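OxsB protein (Bacillus megaterium, PDB 5UL3) catalyses the oxidative ring contraction of dAMP to an oxetane aldehyde in oxetanocin A biosynthesis, using cobalamin, a [4Fe-4S] cluster and S-adenosylmethionine. Local coordinates at residues 240-245 and 309-314. Numbering follows the deposited sequence. Where two conformers were deposited one is given.
Sequences EGEYTL and TSRGCD. With SF4 (iron/sulfur cluster), chain B.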
ATOM      1  N   GLU A 240      14.842   0.519  -4.848  1.00 21.25           N
ATOM      2  CA  GLU A 240      14.707   1.631  -3.901  1.00 21.69           C
ATOM      3  C   GLU A 240      15.338   2.901  -4.479  1.00 26.71           C
ATOM      4  O   GLU A 240      16.328   2.851  -5.217  1.00 25.42           O
ATOM      5  CB  GLU A 240      15.387   1.290  -2.567  1.00 23.24           C
ATOM      6  CG  GLU A 240      14.647   0.220  -1.746  1.00 22.32           C
ATOM      7  CD  GLU A 240      15.510  -0.349  -0.642  1.00 20.91           C
ATOM      8  OE1 GLU A 240      16.636  -0.793  -0.949  1.00 22.66           O
ATOM      9  OE2 GLU A 240      15.067  -0.339   0.528  1.00 24.76           O
ATOM     10  N   GLY A 241      14.785   4.049  -4.098  1.00 21.57           N
ATOM     11  CA  GLY A 241      15.236   5.312  -4.656  1.00 21.62           C
ATOM     12  C   GLY A 241      16.271   6.092  -3.866  1.00 22.00           C
ATOM     13  O   GLY A 241      16.910   6.989  -4.425  1.00 23.30           O
ATOM     14  N   GLU A 242      16.463   5.758  -2.585  1.00 21.51           N
ATOM     15  CA  GLU A 242      17.272   6.599  -1.698  1.00 19.69           C
ATOM     16  C   GLU A 242      18.708   6.734  -2.193  1.00 25.45           C
ATOM     17  O   GLU A 242      19.222   7.841  -2.379  1.00 21.29           O
ATOM     18  CB  GLU A 242      17.256   6.026  -0.277  1.00 22.54           C
ATOM     19  CG  GLU A 242      15.940   6.205   0.479  1.00 22.92           C
ATOM     20  CD  GLU A 242      14.889   5.110   0.220  1.00 24.86           C
ATOM     21  OE1 GLU A 242      15.002   4.328  -0.751  1.00 21.24           O
ATOM     22  OE2 GLU A 242      13.907   5.066   1.000  1.00 27.65           O
ATOM     23  N   TYR A 243      19.394   5.608  -2.363  1.00 22.33           N
ATOM     24  CA  TYR A 243      20.788   5.674  -2.793  1.00 20.58           C
ATOM     25  C   TYR A 243      20.917   6.093  -4.246  1.00 23.09           C
ATOM     26  O   TYR A 243      21.923   6.698  -4.622  1.00 23.92           O
ATOM     27  CB  TYR A 243      21.474   4.323  -2.596  1.00 22.95           C
ATOM     28  CG  TYR A 243      21.603   3.885  -1.163  1.00 26.08           C
ATOM     29  CD1 TYR A 243      21.376   4.761  -0.119  1.00 24.16           C
ATOM     30  CD2 TYR A 243      21.964   2.573  -0.861  1.00 24.66           C
ATOM     31  CE1 TYR A 243      21.489   4.350   1.192  1.00 25.20           C
ATOM     32  CE2 TYR A 243      22.078   2.155   0.442  1.00 27.61           C
ATOM     33  CZ  TYR A 243      21.842   3.040   1.464  1.00 30.06           C
ATOM     34  OH  TYR A 243      21.973   2.616   2.766  1.00 30.53           O
ATOM     35  N   THR A 244      19.910   5.780  -5.065  1.00 23.13           N
ATOM     36  CA  THR A 244      19.868   6.281  -6.431  1.00 22.99           C
ATOM     37  C   THR A 244      19.917   7.807  -6.444  1.00 27.05           C
ATOM     38  O   THR A 244      20.727   8.409  -7.159  1.00 22.46           O
ATOM     39  CB  THR A 244      18.605   5.765  -7.125  1.00 26.01           C
ATOM     40  OG1 THR A 244      18.727   4.357  -7.370  1.00 26.23           O
ATOM     41  CG2 THR A 244      18.360   6.493  -8.454  1.00 25.95           C
ATOM     42  N   LEU A 245      19.070   8.447  -5.639  1.00 22.79           N
ATOM     43  CA  LEU A 245      19.049   9.912  -5.629  1.00 20.37           C
ATOM     44  C   LEU A 245      20.332  10.467  -5.029  1.00 24.60           C
ATOM     45  O   LEU A 245      20.895  11.434  -5.551  1.00 24.19           O
ATOM     46  CB  LEU A 245      17.811  10.429  -4.886  1.00 20.73           C
ATOM     47  CG  LEU A 245      16.479  10.203  -5.615  1.00 24.02           C
ATOM     48  CD1 LEU A 245      15.310  10.560  -4.703  1.00 20.29           C
ATOM     49  CD2 LEU A 245      16.429  11.058  -6.868  1.00 28.07           C
ATOM     50  N   THR A 309       6.973   0.153   8.263  1.00 19.21           N
ATOM     51  CA  THR A 309       7.888  -0.141   9.372  1.00 19.98           C
ATOM     52  C   THR A 309       8.885  -1.241   9.022  1.00 22.53           C
ATOM     53  O   THR A 309       9.706  -1.614   9.869  1.00 22.20           O
ATOM     54  CB  THR A 309       7.133  -0.529  10.666  1.00 19.80           C
ATOM     55  OG1 THR A 309       6.438  -1.779  10.490  1.00 24.79           O
ATOM     56  CG2 THR A 309       6.120   0.578  11.076  1.00 20.56           C
ATOM     57  N   SER A 310       8.818  -1.759   7.801  1.00 22.83           N
ATOM     58  CA  SER A 310       9.742  -2.765   7.284  1.00 24.01           C
ATOM     59  C   SER A 310       9.587  -2.801   5.774  1.00 22.53           C
ATOM     60  O   SER A 310       8.557  -2.392   5.233  1.00 23.34           O
ATOM     61  CB  SER A 310       9.469  -4.152   7.881  1.00 19.64           C
ATOM     62  OG  SER A 310       8.226  -4.661   7.441  1.00 20.96           O
ATOM     63  N   ARG A 311      10.616  -3.307   5.096  1.00 21.18           N
ATOM     64  CA  ARG A 311      10.599  -3.446   3.650  1.00 19.62           C
ATOM     65  C   ARG A 311      10.911  -4.888   3.288  1.00 22.09           C
ATOM     66  O   ARG A 311      11.725  -5.531   3.952  1.00 24.31           O
ATOM     67  CB  ARG A 311      11.616  -2.523   2.990  1.00 21.59           C
ATOM     68  CG  ARG A 311      11.238  -1.042   3.170  1.00 21.83           C
ATOM     69  CD  ARG A 311      12.164  -0.139   2.388  1.00 22.27           C
ATOM     70  NE  ARG A 311      11.651   1.246   2.355  1.00 22.29           N
ATOM     71  CZ  ARG A 311      12.352   2.275   1.869  1.00 24.92           C
ATOM     72  NH1 ARG A 311      13.574   2.074   1.381  1.00 21.03           N
ATOM     73  NH2 ARG A 311      11.838   3.503   1.886  1.00 21.93           N
ATOM     74  N   GLY A 312      10.255  -5.366   2.234  1.00 23.41           N
ATOM     75  CA  GLY A 312      10.476  -6.700   1.705  1.00 22.12           C
ATOM     76  C   GLY A 312       9.620  -7.767   2.361  1.00 25.69           C
ATOM     77  O   GLY A 312       8.815  -7.527   3.271  1.00 23.69           O
ATOM     78  N   CYS A 313       9.820  -8.991   1.874  1.00 23.30           N
ATOM     79  CA  CYS A 313       9.115 -10.168   2.354  1.00 22.69           C
ATOM     80  C   CYS A 313      10.151 -11.274   2.498  1.00 22.21           C
ATOM     81  O   CYS A 313      10.827 -11.598   1.524  1.00 24.54           O
ATOM     82  CB  CYS A 313       8.029 -10.597   1.375  1.00 23.66           C
ATOM     83  SG  CYS A 313       7.125 -12.095   1.929  1.00 25.93           S
ATOM     84  N   ASP A 314      10.281 -11.832   3.698  0.50 24.47           N
ATOM     85  CA  ASP A 314      11.267 -12.893   3.881  0.50 26.27           C
ATOM     86  C   ASP A 314      10.814 -14.202   3.251  0.50 28.14           C
ATOM     87  O   ASP A 314      11.657 -15.064   2.979  0.50 26.88           O
ATOM     88  CB  ASP A 314      11.581 -13.091   5.365  0.50 30.92           C
ATOM     89  CG  ASP A 314      10.343 -13.187   6.225  0.50 32.31           C
ATOM     90  OD1 ASP A 314       9.486 -14.057   5.968  0.50 36.84           O
ATOM     91  OD2 ASP A 314      10.244 -12.396   7.184  0.50 43.10           O
TER
HETATM   92 FE1  SF4 B 801       3.514 -13.928  -0.712  1.00 25.09          FE
HETATM   93 FE2  SF4 B 801       2.603 -11.747   0.624  1.00 28.02          FE
HETATM   94 FE3  SF4 B 801       4.015 -11.500  -1.770  1.00 24.45          FE
HETATM   95 FE4  SF4 B 801       5.324 -12.266   0.504  1.00 25.09          FE
HETATM   96  S1  SF4 B 801       4.300 -10.233   0.125  1.00 26.02           S
HETATM   97  S2  SF4 B 801       5.537 -13.224  -1.574  1.00 24.20           S
HETATM   98  S3  SF4 B 801       3.706 -13.568   1.496  1.00 29.79           S
HETATM   99  S4  SF4 B 801       1.941 -12.463  -1.446  1.00 27.30           S
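Arg311 reaches across to Glu242 and holds one carboxylate oxygen end-on with both terminal nitrogens: NH2 lies 2.7 Å and NH1 3.0 Å from Glu242 OE2. NH2 comes in on the syn lone pair of that oxygen, whereas NH1 sits 41° above the carboxylate plane. Glu240 adds a second carboxylate at the guanidinium edge, its OE2 3.0 Å from Arg311 NH1 and near the guanidinium plane. This is the tight part, a buried salt-bridge network of one arginine and two glutamates. The arginine chain runs extended from CG to NE, while Glu242 is bent at chi2 (86°), which turns its carboxylate to meet the incoming group.

The network joins two domains: the glutamates belong to the Rossmann fold that houses cobalamin, and Arg311 ends the first strand of the partial TIM barrel of the radical SAM domain. Glu242, a cobalamin-binding residue, is hydrogen-bonded through OE1 to O8R of the cofactor. Arg311 NE forms a salt bridge with Glu308, Glu240 OE2 one with Arg331, and Glu240 OE1 a hydrogen bond with Val281 N.

The backbones themselves stay well apart: even the closest alpha carbons, Glu240 CA and Arg311 CA, are 10.0 Å from each other, and side chains alone bridge the gap. Beyond Gly312 the chain leads to Cys313, whose SG binds iron FE4 at 2.3 Å; with Cys318 and Cys321 it holds the cluster.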